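Local structure of phosphocarrier protein HPr (Mycoplasma capricolum, 1PCH) at residues F3-L13 with I76-Q87. The protein carries phosphoryl groups on an active-site histidine as the general, non-sugar-specific component of the phosphoenolpyruvate-dependent sugar phosphotransferase system. Sequence-based numbering, arbitrary orientation.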
loop_
_atom_site.group_PDB
_atom_site.type_symbol
_atom_site.label_atom_id
_atom_site.label_comp_id
_atom_site.label_asym_id
_atom_site.label_seq_id
_atom_site.Cartn_x
_atom_site.Cartn_y
_atom_site.Cartn_z
ATOM N N PHE A 3 -1.352 -8.894 -3.316
ATOM C CA PHE A 3 -2.739 -8.839 -2.939
ATOM C C PHE A 3 -3.364 -7.590 -3.551
ATOM O O PHE A 3 -2.686 -6.632 -3.868
ATOM C CB PHE A 3 -3.000 -8.935 -1.461
ATOM C CG PHE A 3 -2.783 -7.676 -0.655
ATOM C CD1 PHE A 3 -3.796 -6.766 -0.498
ATOM C CD2 PHE A 3 -1.541 -7.440 -0.071
ATOM C CE1 PHE A 3 -3.607 -5.604 0.243
ATOM C CE2 PHE A 3 -1.349 -6.287 0.675
ATOM C CZ PHE A 3 -2.372 -5.382 0.821
ATOM N N SER A 4 -4.673 -7.697 -3.774
ATOM C CA SER A 4 -5.362 -6.553 -4.360
ATOM C C SER A 4 -6.479 -6.207 -3.435
ATOM O O SER A 4 -6.972 -7.045 -2.653
ATOM C CB SER A 4 -5.866 -6.888 -5.757
ATOM O OG SER A 4 -4.848 -7.272 -6.618
ATOM N N ALA A 5 -6.883 -4.940 -3.420
ATOM C CA ALA A 5 -7.991 -4.589 -2.518
ATOM C C ALA A 5 -8.629 -3.319 -3.072
ATOM O O ALA A 5 -7.993 -2.581 -3.834
ATOM C CB ALA A 5 -7.572 -4.425 -1.102
ATOM N N ILE A 6 -9.811 -3.022 -2.636
ATOM C CA ILE A 6 -10.409 -1.745 -3.121
ATOM C C ILE A 6 -10.256 -0.753 -1.963
ATOM O O ILE A 6 -10.563 -1.101 -0.844
ATOM C CB ILE A 6 -11.905 -1.965 -3.384
ATOM C CG1 ILE A 6 -12.173 -2.952 -4.534
ATOM C CG2 ILE A 6 -12.642 -0.662 -3.573
ATOM C CD1 ILE A 6 -11.411 -2.667 -5.780
ATOM N N ILE A 7 -9.810 0.430 -2.258
ATOM C CA ILE A 7 -9.671 1.489 -1.273
ATOM C C ILE A 7 -11.065 1.997 -0.889
ATOM O O ILE A 7 -11.781 2.468 -1.730
ATOM C CB ILE A 7 -8.895 2.689 -1.877
ATOM C CG1 ILE A 7 -7.501 2.327 -2.321
ATOM C CG2 ILE A 7 -8.989 3.848 -0.905
ATOM C CD1 ILE A 7 -6.626 1.813 -1.160
ATOM N N THR A 8 -11.425 1.840 0.382
ATOM C CA THR A 8 -12.766 2.293 0.754
ATOM C C THR A 8 -12.758 3.568 1.537
ATOM O O THR A 8 -13.839 4.094 1.847
ATOM C CB THR A 8 -13.513 1.198 1.513
ATOM O OG1 THR A 8 -12.631 0.590 2.463
ATOM C CG2 THR A 8 -13.900 0.110 0.499
ATOM N N ASP A 9 -11.551 4.047 1.861
ATOM C CA ASP A 9 -11.446 5.303 2.602
ATOM C C ASP A 9 -12.061 6.420 1.683
ATOM O O ASP A 9 -11.774 6.374 0.525
ATOM C CB ASP A 9 -9.992 5.641 2.844
ATOM C CG ASP A 9 -9.812 6.890 3.687
ATOM O OD1 ASP A 9 -10.471 7.899 3.415
ATOM O OD2 ASP A 9 -8.968 6.844 4.618
ATOM N N LYS A 10 -12.913 7.238 2.246
ATOM C CA LYS A 10 -13.610 8.281 1.501
ATOM C C LYS A 10 -12.703 9.390 1.035
ATOM O O LYS A 10 -13.091 10.237 0.209
ATOM C CB LYS A 10 -14.751 8.845 2.364
ATOM C CG LYS A 10 -15.903 7.804 2.525
ATOM C CD LYS A 10 -17.017 8.428 3.322
ATOM C CE LYS A 10 -17.704 7.508 4.277
ATOM N NZ LYS A 10 -18.454 8.287 5.332
ATOM N N VAL A 11 -11.480 9.432 1.537
ATOM C CA VAL A 11 -10.536 10.479 1.103
ATOM C C VAL A 11 -9.445 9.858 0.246
ATOM O O VAL A 11 -8.554 10.502 -0.293
ATOM C CB VAL A 11 -9.903 11.192 2.322
ATOM C CG1 VAL A 11 -9.015 12.339 1.839
ATOM C CG2 VAL A 11 -11.003 11.762 3.231
ATOM N N GLY A 12 -9.487 8.506 0.128
ATOM C CA GLY A 12 -8.478 7.861 -0.662
ATOM C C GLY A 12 -7.234 7.531 0.183
ATOM O O GLY A 12 -7.302 7.413 1.376
ATOM N N LEU A 13 -6.141 7.395 -0.524
ATOM C CA LEU A 13 -4.861 7.043 0.076
ATOM C C LEU A 13 -4.134 8.370 0.347
ATOM O O LEU A 13 -3.480 8.910 -0.528
ATOM C CB LEU A 13 -4.069 6.109 -0.800
ATOM C CG LEU A 13 -3.210 5.084 -0.023
ATOM C CD1 LEU A 13 -2.415 4.210 -0.961
ATOM C CD2 LEU A 13 -2.291 5.865 0.899
ATOM N N ILE A 76 1.569 -5.327 5.449
ATOM C CA ILE A 76 0.939 -4.250 4.691
ATOM C C ILE A 76 -0.589 -4.390 4.643
ATOM O O ILE A 76 -1.320 -3.441 4.849
ATOM C CB ILE A 76 1.534 -4.135 3.298
ATOM C CG1 ILE A 76 3.006 -3.753 3.266
ATOM C CG2 ILE A 76 0.690 -3.173 2.430
ATOM C CD1 ILE A 76 3.366 -2.548 4.077
ATOM N N LYS A 77 -1.077 -5.599 4.416
ATOM C CA LYS A 77 -2.527 -5.809 4.397
ATOM C C LYS A 77 -3.109 -5.434 5.737
ATOM O O LYS A 77 -4.063 -4.660 5.882
ATOM C CB LYS A 77 -2.801 -7.261 3.989
ATOM C CG LYS A 77 -4.246 -7.665 3.936
ATOM C CD LYS A 77 -4.370 -9.190 3.719
ATOM C CE LYS A 77 -5.664 -9.673 4.396
ATOM N NZ LYS A 77 -5.866 -11.141 4.108
ATOM N N GLN A 78 -2.482 -5.942 6.810
ATOM C CA GLN A 78 -3.034 -5.602 8.143
ATOM C C GLN A 78 -3.026 -4.121 8.400
ATOM O O GLN A 78 -3.944 -3.552 8.984
ATOM C CB GLN A 78 -2.228 -6.313 9.241
ATOM C CG GLN A 78 -2.839 -6.011 10.632
ATOM C CD GLN A 78 -4.249 -6.589 10.712
ATOM O OE1 GLN A 78 -4.458 -7.722 10.268
ATOM N NE2 GLN A 78 -5.195 -5.768 11.176
ATOM N N THR A 79 -1.927 -3.471 7.984
ATOM C CA THR A 79 -1.815 -2.039 8.139
ATOM C C THR A 79 -2.951 -1.296 7.437
ATOM O O THR A 79 -3.500 -0.341 7.992
ATOM C CB THR A 79 -0.458 -1.488 7.660
ATOM O OG1 THR A 79 0.546 -2.078 8.521
ATOM C CG2 THR A 79 -0.387 0.029 7.937
ATOM N N MET A 80 -3.284 -1.741 6.231
ATOM C CA MET A 80 -4.370 -1.084 5.501
ATOM C C MET A 80 -5.712 -1.249 6.206
ATOM O O MET A 80 -6.531 -0.355 6.211
ATOM C CB MET A 80 -4.482 -1.641 4.076
ATOM C CG MET A 80 -3.249 -1.181 3.285
ATOM S SD MET A 80 -3.358 -1.722 1.570
ATOM C CE MET A 80 -1.934 -0.814 0.907
ATOM N N ILE A 81 -5.872 -2.439 6.778
ATOM C CA ILE A 81 -7.108 -2.727 7.486
ATOM C C ILE A 81 -7.168 -1.859 8.736
ATOM O O ILE A 81 -8.167 -1.225 9.043
ATOM C CB ILE A 81 -7.177 -4.213 7.869
ATOM C CG1 ILE A 81 -7.538 -5.084 6.673
ATOM C CG2 ILE A 81 -8.158 -4.416 9.028
ATOM C CD1 ILE A 81 -7.062 -6.480 6.675
ATOM N N ASP A 82 -6.028 -1.870 9.434
ATOM C CA ASP A 82 -5.954 -1.109 10.677
ATOM C C ASP A 82 -6.182 0.370 10.430
ATOM O O ASP A 82 -6.631 1.103 11.291
ATOM C CB ASP A 82 -4.575 -1.294 11.321
ATOM C CG ASP A 82 -4.419 -2.606 12.054
ATOM O OD1 ASP A 82 -5.371 -3.396 12.105
ATOM O OD2 ASP A 82 -3.248 -2.905 12.440
ATOM N N THR A 83 -5.721 0.869 9.268
ATOM C CA THR A 83 -5.883 2.324 9.078
ATOM C C THR A 83 -7.254 2.578 8.432
ATOM O O THR A 83 -7.632 3.695 8.121
ATOM C CB THR A 83 -4.736 2.919 8.306
ATOM O OG1 THR A 83 -4.543 2.250 7.055
ATOM C CG2 THR A 83 -3.428 2.899 9.068
ATOM N N ALA A 84 -8.030 1.519 8.274
ATOM C CA ALA A 84 -9.369 1.667 7.668
ATOM C C ALA A 84 -9.284 2.075 6.224
ATOM O O ALA A 84 -10.178 2.701 5.638
ATOM C CB ALA A 84 -10.211 2.639 8.500
ATOM N N LEU A 85 -8.167 1.752 5.542
ATOM C CA LEU A 85 -8.080 2.153 4.132
ATOM C C LEU A 85 -8.902 1.218 3.247
ATOM O O LEU A 85 -9.322 1.511 2.138
ATOM C CB LEU A 85 -6.608 2.044 3.711
ATOM C CG LEU A 85 -6.236 2.695 2.389
ATOM C CD1 LEU A 85 -6.455 4.208 2.423
ATOM C CD2 LEU A 85 -4.686 2.467 2.163
ATOM N N ILE A 86 -8.983 -0.017 3.707
ATOM C CA ILE A 86 -9.637 -1.086 3.036
ATOM C C ILE A 86 -10.492 -1.816 4.079
ATOM O O ILE A 86 -10.319 -1.532 5.272
ATOM C CB ILE A 86 -8.691 -2.079 2.324
ATOM C CG1 ILE A 86 -7.941 -3.041 3.256
ATOM C CG2 ILE A 86 -7.718 -1.313 1.446
ATOM C CD1 ILE A 86 -7.160 -4.102 2.535
ATOM N N GLN A 87 -11.327 -2.689 3.596
ATOM C CA GLN A 87 -12.164 -3.487 4.510
ATOM C C GLN A 87 -11.510 -4.792 4.819
ATOM O O GLN A 87 -10.853 -5.452 4.002
ATOM C CB GLN A 87 -13.561 -3.571 3.945
ATOM C CG GLN A 87 -14.200 -2.138 3.934
ATOM C CD GLN A 87 -15.714 -2.267 3.870
ATOM O OE1 GLN A 87 -16.437 -1.433 4.402
ATOM N NE2 GLN A 87 -16.144 -3.343 3.238
HETATM O O HOH W 1 -11.619 -2.975 0.666
HETATM O O HOH W 2 -12.710 1.951 4.968
HETATM O O HOH W 3 -7.036 5.664 5.910
#
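L85, just past the end of helix 76-82, packs its isobutyl group against I7, D9, G12 and L13. Having CG anti to the backbone N (chi1 -167°) carries CD2 to 3.7 Å from L13 CG and CD1 against D9 CB and G12 O; CG itself meets I7 CD1. T8 N donates to L85 O at 2.8 Å, tilted 25° from the carbonyl plane; D9 N adds a weak bond at 3.4 Å, and the CA-H of I7 makes a bent contact with the same oxygen. I86 CD1 packs 3.7 Å from A5 CB, and the Q87 and T8 side chains cross at about a right angle, Q87 CG against T8 OG1. Toward the start of strand 3-6, the F3 ring takes K77 CB over one face, 4.0 Å from its centroid, in a CH-pi contact. M80 SD lies at the ring edge, 3.9 Å from F3 CZ, a Met-aromatic contact, with I76 CG2 also near the ring plane. Waters bridge I6 O to Q87 N, and the side-chain oxygens T8 OG1 to A84 O and D9 OD2 to T83 O. D9 OD1 accepts from V11 N at 2.6 Å in an Asx turn, which steadies the carboxylate whose OD2 is hydrogen-bonded to NE2 of H14, the active-site phosphoryl carrier. A84, with positive phi, ends the helix in a Schellman motif (A84 N to I81 O, L85 N to M80 O), bringing L85 and I86 alongside 3-13. Strand 3-6, at one edge of the antiparallel sheet, pairs with strand 59-65; M80 reaches I60 and I62 there and L21 of helix 15-25, while L13 rests on A18.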